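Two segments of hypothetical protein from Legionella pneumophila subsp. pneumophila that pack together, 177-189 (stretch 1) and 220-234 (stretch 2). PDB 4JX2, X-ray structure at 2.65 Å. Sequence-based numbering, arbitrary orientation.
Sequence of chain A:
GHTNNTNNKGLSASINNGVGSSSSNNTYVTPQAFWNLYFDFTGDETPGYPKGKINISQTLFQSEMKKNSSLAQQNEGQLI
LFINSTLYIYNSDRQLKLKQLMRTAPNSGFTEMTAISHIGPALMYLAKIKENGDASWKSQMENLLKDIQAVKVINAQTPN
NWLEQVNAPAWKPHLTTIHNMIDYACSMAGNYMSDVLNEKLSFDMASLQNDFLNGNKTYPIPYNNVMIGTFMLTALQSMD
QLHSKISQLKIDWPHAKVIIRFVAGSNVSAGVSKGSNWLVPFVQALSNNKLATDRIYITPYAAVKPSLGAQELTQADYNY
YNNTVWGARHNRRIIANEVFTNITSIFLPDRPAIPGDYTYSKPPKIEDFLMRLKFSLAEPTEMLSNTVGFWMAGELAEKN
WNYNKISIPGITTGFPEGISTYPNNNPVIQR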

ATOM      1  N   THR A 177     -38.471  -4.253   9.533  1.00 41.29           N
ATOM      2  CA  THR A 177     -37.431  -3.837  10.480  1.00 40.17           C
ATOM      3  C   THR A 177     -36.589  -2.697   9.891  1.00 44.85           C
ATOM      4  O   THR A 177     -36.392  -1.698  10.582  1.00 45.79           O
ATOM      5  CB  THR A 177     -36.543  -5.029  10.840  1.00 49.46           C
ATOM      6  OG1 THR A 177     -37.363  -6.153  11.161  1.00 48.76           O
ATOM      7  CG2 THR A 177     -35.556  -4.714  11.974  1.00 46.72           C
ATOM      8  N   ILE A 178     -36.113  -2.833   8.616  1.00 39.73           N
ATOM      9  CA  ILE A 178     -35.328  -1.810   7.911  1.00 38.60           C
ATOM     10  C   ILE A 178     -36.111  -0.486   7.867  1.00 45.71           C
ATOM     11  O   ILE A 178     -35.536   0.572   8.175  1.00 46.41           O
ATOM     12  CB  ILE A 178     -34.905  -2.275   6.488  1.00 40.69           C
ATOM     13  CG1 ILE A 178     -33.971  -3.493   6.580  1.00 39.69           C
ATOM     14  CG2 ILE A 178     -34.234  -1.128   5.693  1.00 40.32           C
ATOM     15  CD1 ILE A 178     -33.673  -4.115   5.292  1.00 39.85           C
ATOM     16  N   HIS A 179     -37.416  -0.553   7.524  1.00 43.21           N
ATOM     17  CA  HIS A 179     -38.279   0.616   7.458  1.00 44.24           C
ATOM     18  C   HIS A 179     -38.349   1.346   8.805  1.00 48.23           C
ATOM     19  O   HIS A 179     -38.155   2.567   8.854  1.00 47.16           O
ATOM     20  CB  HIS A 179     -39.689   0.238   6.996  1.00 46.81           C
ATOM     21  CG  HIS A 179     -40.647   1.381   7.121  1.00 51.59           C
ATOM     22  ND1 HIS A 179     -41.467   1.520   8.232  1.00 54.22           N
ATOM     23  CD2 HIS A 179     -40.804   2.460   6.323  1.00 53.89           C
ATOM     24  CE1 HIS A 179     -42.117   2.655   8.053  1.00 54.37           C
ATOM     25  NE2 HIS A 179     -41.763   3.247   6.911  1.00 54.49           N
ATOM     26  N   ASN A 180     -38.660   0.596   9.885  1.00 45.78           N
ATOM     27  CA  ASN A 180     -38.791   1.129  11.243  1.00 46.16           C
ATOM     28  C   ASN A 180     -37.498   1.740  11.739  1.00 51.64           C
ATOM     29  O   ASN A 180     -37.520   2.749  12.455  1.00 51.30           O
ATOM     30  CB  ASN A 180     -39.231   0.041  12.200  1.00 45.38           C
ATOM     31  CG  ASN A 180     -40.629  -0.444  11.963  1.00 60.98           C
ATOM     32  OD1 ASN A 180     -41.477   0.237  11.374  1.00 58.24           O
ATOM     33  ND2 ASN A 180     -40.897  -1.632  12.447  1.00 53.15           N
HETATM   34  N   MSE A 181     -36.372   1.124  11.347  1.00 48.11           N
HETATM   35  CA  MSE A 181     -35.054   1.568  11.725  1.00 47.36           C
HETATM   36  C   MSE A 181     -34.720   2.937  11.093  1.00 48.45           C
HETATM   37  O   MSE A 181     -34.208   3.806  11.808  1.00 48.79           O
HETATM   38  CB  MSE A 181     -34.015   0.526  11.354  1.00 49.73           C
HETATM   39  CG  MSE A 181     -32.657   0.903  11.857  1.00 57.81           C
HETATM   40 SE   MSE A 181     -31.304   0.464  10.617  0.75 67.27          SE
HETATM   41  CE  MSE A 181     -31.715   1.859   9.343  1.00 63.49           C
ATOM     42  N   ILE A 182     -35.013   3.134   9.778  1.00 40.27           N
ATOM     43  CA  ILE A 182     -34.731   4.416   9.121  1.00 38.37           C
ATOM     44  C   ILE A 182     -35.654   5.491   9.736  1.00 43.46           C
ATOM     45  O   ILE A 182     -35.210   6.613   9.999  1.00 43.45           O
ATOM     46  CB  ILE A 182     -34.831   4.326   7.576  1.00 40.65           C
ATOM     47  CG1 ILE A 182     -33.692   3.456   7.022  1.00 39.25           C
ATOM     48  CG2 ILE A 182     -34.791   5.722   6.919  1.00 40.38           C
ATOM     49  CD1 ILE A 182     -34.032   2.670   5.850  1.00 40.68           C
ATOM     50  N   ASP A 183     -36.912   5.119  10.032  1.00 40.00           N
ATOM     51  CA  ASP A 183     -37.864   6.011  10.682  1.00 38.95           C
ATOM     52  C   ASP A 183     -37.327   6.436  12.074  1.00 40.69           C
ATOM     53  O   ASP A 183     -37.241   7.636  12.358  1.00 40.00           O
ATOM     54  CB  ASP A 183     -39.232   5.341  10.783  1.00 40.64           C
ATOM     55  CG  ASP A 183     -40.315   6.300  11.223  1.00 50.44           C
ATOM     56  OD1 ASP A 183     -40.655   7.218  10.439  1.00 51.58           O
ATOM     57  OD2 ASP A 183     -40.793   6.167  12.369  1.00 54.72           O
ATOM     58  N   TYR A 184     -36.911   5.448  12.894  1.00 35.79           N
ATOM     59  CA  TYR A 184     -36.305   5.622  14.220  1.00 34.41           C
ATOM     60  C   TYR A 184     -35.048   6.515  14.153  1.00 40.40           C
ATOM     61  O   TYR A 184     -34.875   7.417  14.988  1.00 40.38           O
ATOM     62  CB  TYR A 184     -35.933   4.245  14.822  1.00 33.19           C
ATOM     63  CG  TYR A 184     -35.203   4.346  16.144  1.00 32.66           C
ATOM     64  CD1 TYR A 184     -35.885   4.658  17.320  1.00 34.26           C
ATOM     65  CD2 TYR A 184     -33.824   4.146  16.222  1.00 32.18           C
ATOM     66  CE1 TYR A 184     -35.217   4.757  18.539  1.00 32.44           C
ATOM     67  CE2 TYR A 184     -33.144   4.250  17.437  1.00 32.62           C
ATOM     68  CZ  TYR A 184     -33.849   4.540  18.594  1.00 38.74           C
ATOM     69  OH  TYR A 184     -33.191   4.656  19.789  1.00 38.94           O
ATOM     70  N   ALA A 185     -34.162   6.231  13.167  1.00 37.38           N
ATOM     71  CA  ALA A 185     -32.914   6.946  12.938  1.00 36.23           C
ATOM     72  C   ALA A 185     -33.177   8.412  12.624  1.00 40.35           C
ATOM     73  O   ALA A 185     -32.573   9.280  13.255  1.00 40.09           O
ATOM     74  CB  ALA A 185     -32.141   6.293  11.810  1.00 36.15           C
ATOM     75  N   CYS A 186     -34.112   8.696  11.697  1.00 37.53           N
ATOM     76  CA  CYS A 186     -34.475  10.069  11.327  1.00 37.71           C
ATOM     77  C   CYS A 186     -35.055  10.812  12.523  1.00 39.96           C
ATOM     78  O   CYS A 186     -34.654  11.944  12.798  1.00 39.13           O
ATOM     79  CB  CYS A 186     -35.437  10.085  10.144  1.00 39.03           C
ATOM     80  SG  CYS A 186     -34.712   9.482   8.598  1.00 42.61           S
ATOM     81  N   SER A 187     -35.966  10.157  13.250  1.00 36.55           N
ATOM     82  CA  SER A 187     -36.623  10.717  14.427  1.00 37.07           C
ATOM     83  C   SER A 187     -35.584  11.043  15.536  1.00 41.03           C
ATOM     84  O   SER A 187     -35.608  12.140  16.098  1.00 41.85           O
ATOM     85  CB  SER A 187     -37.684   9.742  14.932  1.00 39.65           C
ATOM     86  OG  SER A 187     -38.412  10.286  16.020  1.00 45.74           O
HETATM   87  N   MSE A 188     -34.663  10.104  15.814  1.00 34.68           N
HETATM   88  CA  MSE A 188     -33.632  10.270  16.827  1.00 32.84           C
HETATM   89  C   MSE A 188     -32.683  11.423  16.466  1.00 39.08           C
HETATM   90  O   MSE A 188     -32.573  12.376  17.239  1.00 40.15           O
HETATM   91  CB  MSE A 188     -32.870   8.956  16.993  1.00 32.94           C
HETATM   92  CG  MSE A 188     -31.752   9.035  17.987  1.00 38.10           C
HETATM   93 SE   MSE A 188     -31.005   7.278  18.276  0.75 43.30          SE
HETATM   94  CE  MSE A 188     -30.141   7.593  19.974  1.00 39.67           C
ATOM     95  N   ALA A 189     -32.018  11.338  15.298  1.00 35.53           N
ATOM     96  CA  ALA A 189     -31.062  12.337  14.800  1.00 35.45           C
ATOM     97  C   ALA A 189     -31.698  13.704  14.598  1.00 40.30           C
ATOM     98  O   ALA A 189     -31.079  14.710  14.943  1.00 40.89           O
ATOM     99  CB  ALA A 189     -30.450  11.860  13.494  1.00 35.69           C
ATOM    100  N   PRO A 220     -33.861   4.884  23.228  1.00 39.37           N
ATOM    101  CA  PRO A 220     -32.943   3.987  23.960  1.00 38.54           C
ATOM    102  C   PRO A 220     -31.982   3.149  23.121  1.00 40.33           C
ATOM    103  O   PRO A 220     -30.948   2.768  23.665  1.00 40.39           O
ATOM    104  CB  PRO A 220     -33.893   3.078  24.754  1.00 41.04           C
ATOM    105  CG  PRO A 220     -35.168   3.146  24.041  1.00 45.25           C
ATOM    106  CD  PRO A 220     -35.263   4.533  23.521  1.00 40.90           C
ATOM    107  N   ILE A 221     -32.305   2.843  21.850  1.00 35.22           N
ATOM    108  CA  ILE A 221     -31.385   2.112  20.978  1.00 33.22           C
ATOM    109  C   ILE A 221     -30.301   3.110  20.554  1.00 39.14           C
ATOM    110  O   ILE A 221     -30.620   4.126  19.925  1.00 39.24           O
ATOM    111  CB  ILE A 221     -32.069   1.439  19.757  1.00 35.34           C
ATOM    112  CG1 ILE A 221     -33.178   0.459  20.188  1.00 37.01           C
ATOM    113  CG2 ILE A 221     -31.020   0.734  18.873  1.00 34.06           C
ATOM    114  CD1 ILE A 221     -34.335   0.344  19.167  1.00 44.67           C
ATOM    115  N   PRO A 222     -29.019   2.879  20.900  1.00 36.31           N
ATOM    116  CA  PRO A 222     -27.970   3.832  20.477  1.00 35.74           C
ATOM    117  C   PRO A 222     -27.948   4.061  18.966  1.00 41.54           C
ATOM    118  O   PRO A 222     -28.254   3.134  18.211  1.00 42.54           O
ATOM    119  CB  PRO A 222     -26.670   3.137  20.905  1.00 36.35           C
ATOM    120  CG  PRO A 222     -27.070   2.206  21.981  1.00 41.24           C
ATOM    121  CD  PRO A 222     -28.455   1.743  21.658  1.00 37.24           C
ATOM    122  N   TYR A 223     -27.524   5.266  18.513  1.00 37.65           N
ATOM    123  CA  TYR A 223     -27.342   5.509  17.078  1.00 35.61           C
ATOM    124  C   TYR A 223     -26.181   4.645  16.570  1.00 40.39           C
ATOM    125  O   TYR A 223     -26.149   4.304  15.384  1.00 41.42           O
ATOM    126  CB  TYR A 223     -27.120   6.988  16.728  1.00 35.21           C
ATOM    127  CG  TYR A 223     -27.449   7.233  15.276  1.00 35.43           C
ATOM    128  CD1 TYR A 223     -28.770   7.385  14.857  1.00 38.34           C
ATOM    129  CD2 TYR A 223     -26.451   7.221  14.300  1.00 34.94           C
ATOM    130  CE1 TYR A 223     -29.089   7.540  13.509  1.00 39.17           C
ATOM    131  CE2 TYR A 223     -26.759   7.369  12.945  1.00 35.59           C
ATOM    132  CZ  TYR A 223     -28.080   7.525  12.557  1.00 45.93           C
ATOM    133  OH  TYR A 223     -28.399   7.687  11.233  1.00 51.82           O
ATOM    134  N   ASN A 224     -25.254   4.260  17.485  1.00 35.02           N
ATOM    135  CA  ASN A 224     -24.152   3.337  17.235  1.00 33.84           C
ATOM    136  C   ASN A 224     -24.690   2.045  16.581  1.00 38.53           C
ATOM    137  O   ASN A 224     -24.089   1.562  15.628  1.00 38.28           O
ATOM    138  CB  ASN A 224     -23.457   3.003  18.552  1.00 34.89           C
ATOM    139  CG  ASN A 224     -22.533   4.037  19.168  1.00 48.67           C
ATOM    140  OD1 ASN A 224     -21.880   4.842  18.513  1.00 35.41           O
ATOM    141  ND2 ASN A 224     -22.359   3.946  20.466  1.00 44.91           N
ATOM    142  N   ASN A 225     -25.855   1.513  17.070  1.00 35.60           N
ATOM    143  CA  ASN A 225     -26.502   0.313  16.522  1.00 35.12           C
ATOM    144  C   ASN A 225     -27.049   0.571  15.099  1.00 37.85           C
ATOM    145  O   ASN A 225     -26.958  -0.313  14.238  1.00 38.76           O
ATOM    146  CB  ASN A 225     -27.618  -0.151  17.430  1.00 38.46           C
ATOM    147  CG  ASN A 225     -27.183  -0.757  18.750  1.00 47.93           C
ATOM    148  OD1 ASN A 225     -26.283  -0.261  19.454  1.00 33.01           O
ATOM    149  ND2 ASN A 225     -27.891  -1.805  19.151  1.00 36.21           N
ATOM    150  N   VAL A 226     -27.576   1.781  14.844  1.00 31.75           N
ATOM    151  CA  VAL A 226     -28.078   2.164  13.527  1.00 31.53           C
ATOM    152  C   VAL A 226     -26.885   2.176  12.559  1.00 38.44           C
ATOM    153  O   VAL A 226     -27.014   1.685  11.440  1.00 39.50           O
ATOM    154  CB  VAL A 226     -28.857   3.512  13.548  1.00 34.58           C
ATOM    155  CG1 VAL A 226     -29.107   4.056  12.149  1.00 33.73           C
ATOM    156  CG2 VAL A 226     -30.169   3.359  14.283  1.00 34.98           C
HETATM  157  N   MSE A 227     -25.723   2.692  12.999  1.00 34.84           N
HETATM  158  CA  MSE A 227     -24.529   2.730  12.160  1.00 33.71           C
HETATM  159  C   MSE A 227     -24.075   1.339  11.773  1.00 38.08           C
HETATM  160  O   MSE A 227     -23.791   1.134  10.603  1.00 39.02           O
HETATM  161  CB  MSE A 227     -23.403   3.498  12.827  1.00 35.68           C
HETATM  162  CG  MSE A 227     -23.626   4.982  12.719  1.00 43.58           C
HETATM  163 SE   MSE A 227     -22.125   5.996  13.271  0.75 52.30          SE
HETATM  164  CE  MSE A 227     -22.276   5.806  15.278  1.00 49.09           C
ATOM    165  N   ILE A 228     -24.083   0.368  12.710  1.00 33.56           N
ATOM    166  CA  ILE A 228     -23.681  -1.010  12.413  1.00 32.06           C
ATOM    167  C   ILE A 228     -24.727  -1.670  11.482  1.00 39.47           C
ATOM    168  O   ILE A 228     -24.345  -2.239  10.457  1.00 39.79           O
ATOM    169  CB  ILE A 228     -23.413  -1.847  13.698  1.00 33.70           C
ATOM    170  CG1 ILE A 228     -22.363  -1.173  14.650  1.00 33.63           C
ATOM    171  CG2 ILE A 228     -23.025  -3.297  13.359  1.00 31.39           C
ATOM    172  CD1 ILE A 228     -20.998  -0.602  13.981  1.00 33.43           C
ATOM    173  N   GLY A 229     -26.014  -1.538  11.819  1.00 36.77           N
ATOM    174  CA  GLY A 229     -27.108  -2.112  11.043  1.00 36.97           C
ATOM    175  C   GLY A 229     -27.095  -1.696   9.585  1.00 42.14           C
ATOM    176  O   GLY A 229     -27.157  -2.538   8.690  1.00 43.21           O
ATOM    177  N   THR A 230     -26.956  -0.390   9.340  1.00 38.72           N
ATOM    178  CA  THR A 230     -26.910   0.207   7.999  1.00 37.57           C
ATOM    179  C   THR A 230     -25.671  -0.245   7.241  1.00 39.45           C
ATOM    180  O   THR A 230     -25.803  -0.583   6.070  1.00 41.43           O
ATOM    181  CB  THR A 230     -26.976   1.728   8.067  1.00 39.36           C
ATOM    182  OG1 THR A 230     -26.007   2.207   9.007  1.00 41.58           O
ATOM    183  CG2 THR A 230     -28.337   2.228   8.426  1.00 29.76           C
ATOM    184  N   PHE A 231     -24.486  -0.271   7.894  1.00 31.88           N
ATOM    185  CA  PHE A 231     -23.245  -0.733   7.268  1.00 31.93           C
ATOM    186  C   PHE A 231     -23.385  -2.211   6.842  1.00 35.23           C
ATOM    187  O   PHE A 231     -22.987  -2.589   5.730  1.00 34.51           O
ATOM    188  CB  PHE A 231     -22.032  -0.550   8.213  1.00 33.69           C
ATOM    189  CG  PHE A 231     -21.449   0.844   8.284  1.00 35.94           C
ATOM    190  CD1 PHE A 231     -21.215   1.578   7.130  1.00 39.67           C
ATOM    191  CD2 PHE A 231     -21.068   1.396   9.505  1.00 39.08           C
ATOM    192  CE1 PHE A 231     -20.640   2.859   7.201  1.00 40.58           C
ATOM    193  CE2 PHE A 231     -20.531   2.692   9.578  1.00 41.20           C
ATOM    194  CZ  PHE A 231     -20.300   3.405   8.423  1.00 39.19           C
HETATM  195  N   MSE A 232     -23.978  -3.031   7.734  1.00 29.71           N
HETATM  196  CA  MSE A 232     -24.264  -4.446   7.508  1.00 28.26           C
HETATM  197  C   MSE A 232     -25.134  -4.653   6.264  1.00 35.36           C
HETATM  198  O   MSE A 232     -24.887  -5.577   5.498  1.00 36.85           O
HETATM  199  CB  MSE A 232     -24.994  -5.047   8.723  1.00 29.09           C
HETATM  200  CG  MSE A 232     -24.100  -5.382   9.875  1.00 33.88           C
HETATM  201 SE   MSE A 232     -22.910  -6.879   9.574  0.75 39.30          SE
HETATM  202  CE  MSE A 232     -21.971  -6.938  11.290  1.00 34.72           C
ATOM    203  N   LEU A 233     -26.158  -3.816   6.074  1.00 32.31           N
ATOM    204  CA  LEU A 233     -27.088  -3.985   4.958  1.00 33.08           C
ATOM    205  C   LEU A 233     -26.454  -3.609   3.659  1.00 37.00           C
ATOM    206  O   LEU A 233     -26.747  -4.223   2.637  1.00 39.40           O
ATOM    207  CB  LEU A 233     -28.386  -3.199   5.171  1.00 33.38           C
ATOM    208  CG  LEU A 233     -29.285  -3.666   6.341  1.00 36.60           C
ATOM    209  CD1 LEU A 233     -30.336  -2.644   6.609  1.00 36.40           C
ATOM    210  CD2 LEU A 233     -29.921  -5.026   6.068  1.00 36.42           C
ATOM    211  N   THR A 234     -25.560  -2.627   3.706  1.00 31.07           N
ATOM    212  CA  THR A 234     -24.792  -2.130   2.572  1.00 30.13           C
ATOM    213  C   THR A 234     -23.843  -3.242   2.116  1.00 35.45           C
ATOM    214  O   THR A 234     -23.821  -3.530   0.921  1.00 37.34           O
ATOM    215  CB  THR A 234     -24.075  -0.823   2.953  1.00 32.70           C
ATOM    216  OG1 THR A 234     -25.041   0.181   3.297  1.00 37.20           O
ATOM    217  CG2 THR A 234     -23.233  -0.292   1.848  1.00 25.82           C
TER

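Val-226 lies at the apolar centre of the contact. Its CG1 is 3.8 Å from CB of Ala-185. Its CG2 is 4.3 Å from CG of Met-181 and 4.2 Å from CD2 of Tyr-184, where it meets the edge of the ring. The small side chain of Ala-185 accompanies a close backbone approach, with the CA atoms of Ala-185 and Val-226 6.8 Å apart. CB of Ala-185 also touches CE1 of Tyr-223 at 3.7 Å. These contacts are van der Waals packing between apolar groups.

Two helices carry most of this packing. Their axes come within 10.6 Å and run at 139° to each other, so the chains point in roughly opposed directions. The start of stretch 1 therefore meets the end of stretch 2. There CG1 of Ile-178 packs against CD1 of Leu-233 at 3.7 Å. Between this pair and the centre, CE of Met-181, a selenomethionine, reaches CG2 of Thr-230 at 3.5 Å. Gly-229 has no side chain. An ideal CB there would lie 3.7 Å from SE of Met-181.

Toward the other end, Met-188, also a selenomethionine, lies beside Tyr-223. Its SE is 4.1 Å from CD1 of Tyr-223 and sits at the ring edge, in a sulfur-aromatic type of contact. Its CE is 3.5 Å from O of Ile-221.

The polar edge is formed by Tyr-184 and the loop before the second helix. OH of Tyr-184 donates a short hydrogen bond to O of Ile-221, at 2.6 Å. The bond ties the side chain of one helix to the backbone of the loop. CD1 of Ile-221 covers one face of the Tyr-184 ring, so the same residue offers both a polar and an apolar partner. The two stretches together bury 571 Å².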